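Local coordinates for Old Yellow Enzyme (Pichia, PDB 6AGZ), which probably catalyses the flavin-dependent asymmetric reduction of carbon-carbon double bonds in enone compounds, using flavin mononucleotide bound in a TIM barrel, at residues L111-R116 / G191-Q196; H187-Y192 / A237-P242. All coordinates share one frame; numbering follows the deposited sequence.

How the contacts relate
Both contacts lie where neighbouring strands of the parallel eight-stranded barrel run out into loops, and their centres are about 8 Å apart. Along the chain come strand 106-112, strand 183-187 and strand 236-240, the third, fourth and fifth of the barrel. Residues 187-192, leaving the fourth strand, meet the fifth in contact 2; the chain then turns through Gly191 and Tyr192, which belong to both contacts, into helix 193-198, which meets the loop after the third in contact 1. A probable hydrogen bond between Leu111 and His187 backbones joins them directly. One connection is thus fixed against both neighbours beside the flavin.

Contact 1 of 2, residues L111-R116 / G191-Q196; sequences LWNLGR and GYLLDQ
Leu114 and Gly115 pass Tyr192 and Leu193 where a helix starts, the CA atoms of Gly115 and Leu193 lying 4.3 Å apart, and Leu193 N donates a nearly straight hydrogen bond of 3.0 Å to Asn113 O. Tyr192 occupies the N-cap position, but its ring turns to the loop. There it takes the edge of Trp112 in a T-shaped stack: the indole NE1 lies over the centre of the phenol face, with the five-membered ring and the phenol planes at 71°. CD2 of Leu114 fills the angle between the two aromatics, 3.7 Å from Tyr192 CD2.

Gln196 reads the loop backbone with both ends of its amide. CG lies anti to the carbonyl carbon (chi1 -62°) and the chain is extended beyond it, which brings the amide within reach of both Gly191 O and the loop backbone at Leu114 and Arg116. NE2 donates to Leu114 O at 2.9 Å and to Gly191 O at 2.8 Å, while OE1 accepts Arg116 N at 3.2 Å in a bond straight at the hydrogen (177°). A leucine here would probably leave Leu114 O and Arg116 N without their partner across the contact, and Gly191 O with one bond fewer, freeing the loop to shift. Glycine suits position 115 because its phi is positive and a CB would collide with Gln196 OE1 and Leu193 CD1; Leu193 CD1 instead rests 3.6 Å from Gly115 CA.

The contact is wholly buried. Trp112 packs against Ala68 and Phe70 of strand 63-70, Asn113 against Thr164 of helix 158-179, and Leu194, the second residue of helix 193-198, meets Tyr168 of that same long helix.

Contact 2 of 2, residues H187-Y192 / A237-P242; sequences HSAHGY and AVRLSP. With FMN (flavin mononucleotide), chain C.
At the C-terminal ends of the fourth and fifth strands of the TIM barrel, where the flavin sits, His187 and Arg239 form a parallel beta bridge with both side chains turned to the same face of the sheet. Past the bridge, Ser188 N makes a weak hydrogen bond of 3.1 Å to Arg239 O, and a water links the two segments, donating to Ser188 O and accepting from Ser241 N. The OG of Ser241, set between its own backbone N and carbonyl carbon (chi1 64°), accepts His190 N at 3.0 Å. The methyl of Ala189 packs against it, Ala189 CB 3.3 Å from Ser241 OG; alanine suits the place because its CB points at Ser241. From Ala189 to Tyr192 the chain makes a type I' turn; both central residues, His190 and Gly191, have positive phi, which glycine accommodates easily at the second.

His187 ND1 accepts Ala189 N at 3.2 Å near the plane of its ring, which helps hold the ring's rotation; one face lies against FMN O2, with NE2 3.4 Å from that oxygen. Beyond it, the guanidinium of Arg239 meets the flavin edge-on: NH1 donates to FMN O2 at 2.8 Å and to the ribityl O2' at 2.9 Å, while NH2 makes a weak bond to O3'. FMN N1 lies in the guanidinium plane as well, and the His190 ring stands nearby with N1 at its edge. A positive charge placed beside N1 and O2 would probably stabilise the negative charge that builds up there when the flavin is reduced.

Contact 1 of 2, residues L111-R116 / G191-Q196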
ATOM      1  N   LEU A 111      -5.344  10.072  23.193  1.00 15.88           N
ATOM      2  CA  LEU A 111      -5.862  11.432  23.123  1.00 14.85           C
ATOM      3  C   LEU A 111      -6.924  11.526  22.036  1.00 15.58           C
ATOM      4  O   LEU A 111      -6.689  11.117  20.894  1.00 14.13           O
ATOM      5  CB  LEU A 111      -4.740  12.434  22.852  1.00 15.50           C
ATOM      6  CG  LEU A 111      -3.728  12.642  23.978  1.00 13.29           C
ATOM      7  CD1 LEU A 111      -2.760  13.764  23.620  1.00 13.94           C
ATOM      8  CD2 LEU A 111      -4.429  12.928  25.298  1.00 11.01           C
ATOM      9  N   TRP A 112      -8.079  12.081  22.390  1.00 16.87           N
ATOM     10  CA  TRP A 112      -9.239  12.134  21.514  1.00 16.27           C
ATOM     11  C   TRP A 112      -9.448  13.549  20.991  1.00 16.21           C
ATOM     12  O   TRP A 112      -9.202  14.528  21.703  1.00 16.17           O
ATOM     13  CB  TRP A 112     -10.496  11.674  22.260  1.00 15.16           C
ATOM     14  CG  TRP A 112     -11.496  10.937  21.416  1.00 14.09           C
ATOM     15  CD1 TRP A 112     -11.381  10.606  20.098  1.00 12.53           C
ATOM     16  CD2 TRP A 112     -12.765  10.432  21.848  1.00 14.03           C
ATOM     17  NE1 TRP A 112     -12.501   9.925  19.682  1.00 12.62           N
ATOM     18  CE2 TRP A 112     -13.364   9.801  20.739  1.00 13.58           C
ATOM     19  CE3 TRP A 112     -13.447  10.441  23.069  1.00 14.24           C
ATOM     20  CZ2 TRP A 112     -14.616   9.199  20.812  1.00 14.27           C
ATOM     21  CZ3 TRP A 112     -14.689   9.841  23.138  1.00 15.52           C
ATOM     22  CH2 TRP A 112     -15.261   9.230  22.018  1.00 15.59           C
ATOM     23  N   ASN A 113      -9.900  13.647  19.743  1.00 15.51           N
ATOM     24  CA  ASN A 113     -10.342  14.915  19.172  1.00 14.85           C
ATOM     25  C   ASN A 113     -11.487  14.603  18.224  1.00 13.75           C
ATOM     26  O   ASN A 113     -11.290  13.901  17.227  1.00 14.14           O
ATOM     27  CB  ASN A 113      -9.207  15.638  18.444  1.00 15.98           C
ATOM     28  CG  ASN A 113      -9.530  17.094  18.160  1.00 17.68           C
ATOM     29  OD1 ASN A 113     -10.691  17.461  17.970  1.00 18.44           O
ATOM     30  ND2 ASN A 113      -8.503  17.933  18.135  1.00 17.81           N
ATOM     31  N   LEU A 114     -12.675  15.124  18.533  1.00 13.73           N
ATOM     32  CA  LEU A 114     -13.889  14.655  17.873  1.00 13.36           C
ATOM     33  C   LEU A 114     -14.068  15.259  16.485  1.00 14.87           C
ATOM     34  O   LEU A 114     -14.417  14.545  15.538  1.00 13.27           O
ATOM     35  CB  LEU A 114     -15.105  14.960  18.747  1.00 13.81           C
ATOM     36  CG  LEU A 114     -15.122  14.245  20.099  1.00 14.53           C
ATOM     37  CD1 LEU A 114     -16.438  14.471  20.822  1.00 14.75           C
ATOM     38  CD2 LEU A 114     -14.862  12.760  19.912  1.00 12.07           C
ATOM     39  N   GLY A 115     -13.846  16.563  16.341  1.00 15.14           N
ATOM     40  CA  GLY A 115     -14.118  17.190  15.060  1.00 14.21           C
ATOM     41  C   GLY A 115     -15.609  17.226  14.780  1.00 14.11           C
ATOM     42  O   GLY A 115     -16.424  17.534  15.657  1.00 14.97           O
ATOM     43  N   ARG A 116     -15.979  16.900  13.540  1.00 13.76           N
ATOM     44  CA  ARG A 116     -17.384  16.899  13.145  1.00 14.84           C
ATOM     45  C   ARG A 116     -18.178  15.749  13.757  1.00 14.14           C
ATOM     46  O   ARG A 116     -19.367  15.611  13.453  1.00 14.60           O
ATOM     47  CB  ARG A 116     -17.504  16.856  11.620  1.00 15.75           C
ATOM     48  CG  ARG A 116     -17.135  15.520  10.994  1.00 15.74           C
ATOM     49  CD  ARG A 116     -17.252  15.580   9.478  1.00 15.66           C
ATOM     50  NE  ARG A 116     -17.073  14.272   8.855  1.00 17.34           N
ATOM     51  CZ  ARG A 116     -17.193  14.046   7.551  1.00 18.56           C
ATOM     52  NH1 ARG A 116     -17.492  15.039   6.727  1.00 18.46           N
ATOM     53  NH2 ARG A 116     -17.014  12.822   7.069  1.00 19.02           N
ATOM     54  N   GLY A 191     -12.916   8.124  11.865  1.00 14.83           N
ATOM     55  CA  GLY A 191     -13.643   9.299  11.427  1.00 13.64           C
ATOM     56  C   GLY A 191     -13.640  10.471  12.379  1.00 12.79           C
ATOM     57  O   GLY A 191     -14.470  11.373  12.235  1.00 11.34           O
ATOM     58  N   TYR A 192     -12.746  10.484  13.362  1.00 12.30           N
ATOM     59  CA  TYR A 192     -12.596  11.646  14.226  1.00 14.57           C
ATOM     60  C   TYR A 192     -11.656  12.638  13.537  1.00 17.17           C
ATOM     61  O   TYR A 192     -11.254  12.435  12.387  1.00 20.00           O
ATOM     62  CB  TYR A 192     -12.150  11.204  15.618  1.00 14.81           C
ATOM     63  CG  TYR A 192     -13.168  10.298  16.288  1.00 16.09           C
ATOM     64  CD1 TYR A 192     -12.975   8.923  16.348  1.00 16.94           C
ATOM     65  CD2 TYR A 192     -14.339  10.817  16.828  1.00 16.82           C
ATOM     66  CE1 TYR A 192     -13.910   8.093  16.947  1.00 17.33           C
ATOM     67  CE2 TYR A 192     -15.280   9.995  17.427  1.00 15.82           C
ATOM     68  CZ  TYR A 192     -15.060   8.635  17.484  1.00 18.17           C
ATOM     69  OH  TYR A 192     -15.992   7.813  18.078  1.00 18.53           O
ATOM     70  N   LEU A 193     -11.292  13.722  14.234  1.00 15.81           N
ATOM     71  CA  LEU A 193     -10.741  14.906  13.570  1.00 15.79           C
ATOM     72  C   LEU A 193      -9.566  14.573  12.654  1.00 14.90           C
ATOM     73  O   LEU A 193      -9.566  14.932  11.469  1.00 14.26           O
ATOM     74  CB  LEU A 193     -10.313  15.945  14.608  1.00 14.23           C
ATOM     75  CG  LEU A 193      -9.814  17.238  13.952  1.00 14.73           C
ATOM     76  CD1 LEU A 193     -10.980  18.063  13.420  1.00 14.21           C
ATOM     77  CD2 LEU A 193      -8.949  18.062  14.891  1.00 16.15           C
ATOM     78  N   LEU A 194      -8.547  13.900  13.189  1.00 15.33           N
ATOM     79  CA  LEU A 194      -7.355  13.632  12.391  1.00 15.87           C
ATOM     80  C   LEU A 194      -7.680  12.741  11.200  1.00 15.79           C
ATOM     81  O   LEU A 194      -7.202  12.981  10.083  1.00 16.80           O
ATOM     82  CB  LEU A 194      -6.272  12.999  13.262  1.00 16.74           C
ATOM     83  CG  LEU A 194      -5.987  13.712  14.583  1.00 17.48           C
ATOM     84  CD1 LEU A 194      -4.693  13.201  15.147  1.00 17.29           C
ATOM     85  CD2 LEU A 194      -5.927  15.220  14.417  1.00 18.28           C
ATOM     86  N   ASP A 195      -8.501  11.710  11.418  1.00 15.58           N
ATOM     87  CA  ASP A 195      -8.969  10.896  10.304  1.00 16.30           C
ATOM     88  C   ASP A 195      -9.720  11.750   9.290  1.00 13.93           C
ATOM     89  O   ASP A 195      -9.544  11.584   8.078  1.00 13.68           O
ATOM     90  CB  ASP A 195      -9.852   9.759  10.820  1.00 18.13           C
ATOM     91  CG  ASP A 195     -10.007   8.639   9.810  1.00 19.23           C
ATOM     92  OD1 ASP A 195      -9.040   8.371   9.068  1.00 20.75           O
ATOM     93  OD2 ASP A 195     -11.096   8.028   9.758  1.00 20.31           O
ATOM     94  N   GLN A 196     -10.554  12.679   9.771  1.00 13.07           N
ATOM     95  CA  GLN A 196     -11.251  13.593   8.870  1.00 14.92           C
ATOM     96  C   GLN A 196     -10.269  14.363   7.997  1.00 16.60           C
ATOM     97  O   GLN A 196     -10.527  14.587   6.808  1.00 19.23           O
ATOM     98  CB  GLN A 196     -12.126  14.560   9.666  1.00 15.03           C
ATOM     99  CG  GLN A 196     -13.230  13.896  10.464  1.00 15.37           C
ATOM    100  CD  GLN A 196     -13.771  14.792  11.560  1.00 17.76           C
ATOM    101  OE1 GLN A 196     -13.724  16.018  11.458  1.00 17.36           O
ATOM    102  NE2 GLN A 196     -14.282  14.182  12.624  1.00 19.10           N
TER
HETATM  103  O   HOH W   1      -8.985  12.695  16.140  1.00 10.52           O
HETATM  104  O   HOH W   2     -15.951  11.882  10.236  1.00 12.00           O

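Contact 2 of 2, residues H187-Y192 / A237-P242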
ATOM      1  N   HIS A 187      -5.089   9.345  18.723  1.00 15.66           N
ATOM      2  CA  HIS A 187      -6.237   8.742  18.053  1.00 15.93           C
ATOM      3  C   HIS A 187      -6.407   9.417  16.698  1.00 16.64           C
ATOM      4  O   HIS A 187      -6.783  10.592  16.623  1.00 17.99           O
ATOM      5  CB  HIS A 187      -7.491   8.888  18.909  1.00 16.29           C
ATOM      6  CG  HIS A 187      -8.651   8.063  18.445  1.00 18.10           C
ATOM      7  ND1 HIS A 187      -8.730   7.529  17.176  1.00 18.50           N
ATOM      8  CD2 HIS A 187      -9.783   7.680  19.084  1.00 18.11           C
ATOM      9  CE1 HIS A 187      -9.859   6.854  17.053  1.00 18.21           C
ATOM     10  NE2 HIS A 187     -10.515   6.929  18.197  1.00 17.83           N
ATOM     11  N   SER A 188      -6.121   8.683  15.628  1.00 16.26           N
ATOM     12  CA  SER A 188      -6.239   9.187  14.266  1.00 15.57           C
ATOM     13  C   SER A 188      -7.076   8.238  13.424  1.00 15.29           C
ATOM     14  O   SER A 188      -6.807   8.024  12.238  1.00 15.26           O
ATOM     15  CB  SER A 188      -4.862   9.397  13.640  1.00 15.37           C
ATOM     16  OG  SER A 188      -4.967  10.015  12.370  1.00 17.03           O
ATOM     17  N   ALA A 189      -8.108   7.653  14.027  1.00 16.15           N
ATOM     18  CA  ALA A 189      -8.915   6.632  13.381  1.00 16.02           C
ATOM     19  C   ALA A 189     -10.397   6.932  13.569  1.00 16.60           C
ATOM     20  O   ALA A 189     -10.784   7.856  14.290  1.00 17.15           O
ATOM     21  CB  ALA A 189      -8.586   5.238  13.935  1.00 15.53           C
ATOM     22  N   HIS A 190     -11.222   6.142  12.880  1.00 17.66           N
ATOM     23  CA  HIS A 190     -12.662   6.062  13.136  1.00 19.22           C
ATOM     24  C   HIS A 190     -13.377   7.387  12.873  1.00 17.12           C
ATOM     25  O   HIS A 190     -14.340   7.738  13.558  1.00 19.41           O
ATOM     26  CB  HIS A 190     -12.936   5.572  14.558  1.00 21.84           C
ATOM     27  CG  HIS A 190     -12.454   4.178  14.817  1.00 23.99           C
ATOM     28  ND1 HIS A 190     -11.969   3.774  16.042  1.00 25.06           N
ATOM     29  CD2 HIS A 190     -12.383   3.095  14.008  1.00 24.52           C
ATOM     30  CE1 HIS A 190     -11.619   2.501  15.975  1.00 24.58           C
ATOM     31  NE2 HIS A 190     -11.861   2.065  14.753  1.00 24.49           N
ATOM     32  N   GLY A 191     -12.916   8.124  11.865  1.00 14.83           N
ATOM     33  CA  GLY A 191     -13.643   9.299  11.427  1.00 13.64           C
ATOM     34  C   GLY A 191     -13.640  10.471  12.379  1.00 12.79           C
ATOM     35  O   GLY A 191     -14.470  11.373  12.235  1.00 11.34           O
ATOM     36  N   TYR A 192     -12.746  10.484  13.362  1.00 12.30           N
ATOM     37  CA  TYR A 192     -12.596  11.646  14.226  1.00 14.57           C
ATOM     38  C   TYR A 192     -11.656  12.638  13.537  1.00 17.17           C
ATOM     39  O   TYR A 192     -11.254  12.435  12.387  1.00 20.00           O
ATOM     40  CB  TYR A 192     -12.150  11.204  15.618  1.00 14.81           C
ATOM     41  CG  TYR A 192     -13.168  10.298  16.288  1.00 16.09           C
ATOM     42  CD1 TYR A 192     -12.975   8.923  16.348  1.00 16.94           C
ATOM     43  CD2 TYR A 192     -14.339  10.817  16.828  1.00 16.82           C
ATOM     44  CE1 TYR A 192     -13.910   8.093  16.947  1.00 17.33           C
ATOM     45  CE2 TYR A 192     -15.280   9.995  17.427  1.00 15.82           C
ATOM     46  CZ  TYR A 192     -15.060   8.635  17.484  1.00 18.17           C
ATOM     47  OH  TYR A 192     -15.992   7.813  18.078  1.00 18.53           O
ATOM     48  N   ALA A 237       2.503   7.136  20.483  1.00 15.00           N
ATOM     49  CA  ALA A 237       1.905   6.123  19.629  1.00 13.90           C
ATOM     50  C   ALA A 237       0.816   6.781  18.790  1.00 13.89           C
ATOM     51  O   ALA A 237       0.558   7.982  18.905  1.00 15.17           O
ATOM     52  CB  ALA A 237       1.349   4.962  20.457  1.00 13.30           C
ATOM     53  N   VAL A 238       0.169   5.978  17.945  1.00 12.42           N
ATOM     54  CA  VAL A 238      -0.882   6.473  17.063  1.00 12.44           C
ATOM     55  C   VAL A 238      -1.746   5.288  16.659  1.00 12.27           C
ATOM     56  O   VAL A 238      -1.270   4.151  16.589  1.00 15.26           O
ATOM     57  CB  VAL A 238      -0.282   7.200  15.831  1.00 11.66           C
ATOM     58  CG1 VAL A 238       0.500   6.227  14.958  1.00 10.87           C
ATOM     59  CG2 VAL A 238      -1.368   7.907  15.028  1.00 11.84           C
ATOM     60  N   ARG A 239      -3.026   5.552  16.408  1.00 12.46           N
ATOM     61  CA  ARG A 239      -3.938   4.530  15.912  1.00 13.49           C
ATOM     62  C   ARG A 239      -4.502   4.944  14.561  1.00 13.36           C
ATOM     63  O   ARG A 239      -4.872   6.105  14.360  1.00 12.61           O
ATOM     64  CB  ARG A 239      -5.083   4.263  16.892  1.00 13.97           C
ATOM     65  CG  ARG A 239      -5.945   3.081  16.475  1.00 14.92           C
ATOM     66  CD  ARG A 239      -6.898   2.646  17.568  1.00 15.91           C
ATOM     67  NE  ARG A 239      -6.931   1.192  17.684  1.00 14.66           N
ATOM     68  CZ  ARG A 239      -7.839   0.516  18.380  1.00 15.88           C
ATOM     69  NH1 ARG A 239      -8.803   1.163  19.020  1.00 15.53           N
ATOM     70  NH2 ARG A 239      -7.787  -0.806  18.430  1.00 15.51           N
ATOM     71  N   LEU A 240      -4.563   3.983  13.640  1.00 12.94           N
ATOM     72  CA  LEU A 240      -5.070   4.201  12.293  1.00 13.46           C
ATOM     73  C   LEU A 240      -6.071   3.107  11.943  1.00 13.70           C
ATOM     74  O   LEU A 240      -5.949   1.965  12.394  1.00 15.65           O
ATOM     75  CB  LEU A 240      -3.931   4.214  11.262  1.00 12.95           C
ATOM     76  CG  LEU A 240      -2.798   5.215  11.503  1.00 12.50           C
ATOM     77  CD1 LEU A 240      -1.580   4.861  10.663  1.00 11.48           C
ATOM     78  CD2 LEU A 240      -3.260   6.633  11.206  1.00 10.87           C
ATOM     79  N   SER A 241      -7.063   3.469  11.132  1.00 13.14           N
ATOM     80  CA  SER A 241      -8.098   2.536  10.682  1.00 14.25           C
ATOM     81  C   SER A 241      -8.337   2.748   9.195  1.00 13.94           C
ATOM     82  O   SER A 241      -9.348   3.332   8.784  1.00 14.96           O
ATOM     83  CB  SER A 241      -9.393   2.722  11.477  1.00 15.24           C
ATOM     84  OG  SER A 241      -9.947   4.006  11.250  1.00 15.86           O
ATOM     85  N   PRO A 242      -7.419   2.274   8.347  1.00 14.84           N
ATOM     86  CA  PRO A 242      -7.522   2.574   6.908  1.00 14.46           C
ATOM     87  C   PRO A 242      -8.793   2.058   6.253  1.00 14.13           C
ATOM     88  O   PRO A 242      -9.305   2.707   5.332  1.00 13.85           O
ATOM     89  CB  PRO A 242      -6.276   1.895   6.322  1.00 14.80           C
ATOM     90  CG  PRO A 242      -5.336   1.748   7.478  1.00 15.13           C
ATOM     91  CD  PRO A 242      -6.208   1.502   8.667  1.00 15.15           C
TER
HETATM   92  N1  FMN C 501     -11.187   2.539  19.903  1.00 14.92           N
HETATM   93  C2  FMN C 501     -10.457   3.705  20.040  1.00 15.35           C
HETATM   94  O2  FMN C 501      -9.453   3.886  19.350  1.00 14.37           O
HETATM   95  N3  FMN C 501     -10.849   4.669  20.944  1.00 15.65           N
HETATM   96  C4  FMN C 501     -11.973   4.469  21.717  1.00 17.33           C
HETATM   97  O4  FMN C 501     -12.329   5.324  22.527  1.00 20.38           O
HETATM   98  C4A FMN C 501     -12.707   3.298  21.581  1.00 16.41           C
HETATM   99  N5  FMN C 501     -13.829   3.103  22.354  1.00 17.72           N
HETATM  100  C5A FMN C 501     -14.561   1.942  22.228  1.00 18.81           C
HETATM  101  C6  FMN C 501     -15.692   1.753  23.012  1.00 20.06           C
HETATM  102  C7  FMN C 501     -16.436   0.587  22.890  1.00 21.96           C
HETATM  103  C7M FMN C 501     -17.655   0.384  23.739  1.00 22.69           C
HETATM  104  C8  FMN C 501     -16.052  -0.390  21.983  1.00 21.07           C
HETATM  105  C8M FMN C 501     -16.855  -1.650  21.850  1.00 22.50           C
HETATM  106  C9  FMN C 501     -14.923  -0.199  21.198  1.00 19.48           C
HETATM  107  C9A FMN C 501     -14.171   0.967  21.318  1.00 17.80           C
HETATM  108  N10 FMN C 501     -13.045   1.163  20.538  1.00 16.58           N
HETATM  109  C10 FMN C 501     -12.314   2.329  20.670  1.00 15.61           C
HETATM  110  C1' FMN C 501     -12.612   0.107  19.560  1.00 16.76           C
HETATM  111  C2' FMN C 501     -11.765  -0.913  20.327  1.00 17.21           C
HETATM  112  O2' FMN C 501     -10.617  -0.272  20.839  1.00 17.43           O
HETATM  113  C3' FMN C 501     -11.355  -2.117  19.481  1.00 17.00           C
HETATM  114  O3' FMN C 501     -10.523  -1.702  18.421  1.00 16.74           O
HETATM  115  C4' FMN C 501     -12.578  -2.846  18.934  1.00 17.18           C
HETATM  116  O4' FMN C 501     -13.515  -3.040  19.969  1.00 15.28           O
HETATM  117  C5' FMN C 501     -12.213  -4.204  18.348  1.00 17.70           C
HETATM  118  O5' FMN C 501     -11.528  -4.967  19.317  1.00 19.55           O
HETATM  119  P   FMN C 501     -12.244  -6.238  19.998  1.00 18.30           P
HETATM  120  O1P FMN C 501     -12.766  -7.150  18.913  1.00 21.30           O
HETATM  121  O2P FMN C 501     -11.251  -6.990  20.851  1.00 19.09           O
HETATM  122  O3P FMN C 501     -13.385  -5.755  20.861  1.00 16.81           O
HETATM  123  O   HOH W   3      -7.569   6.240  10.293  1.00 16.46           O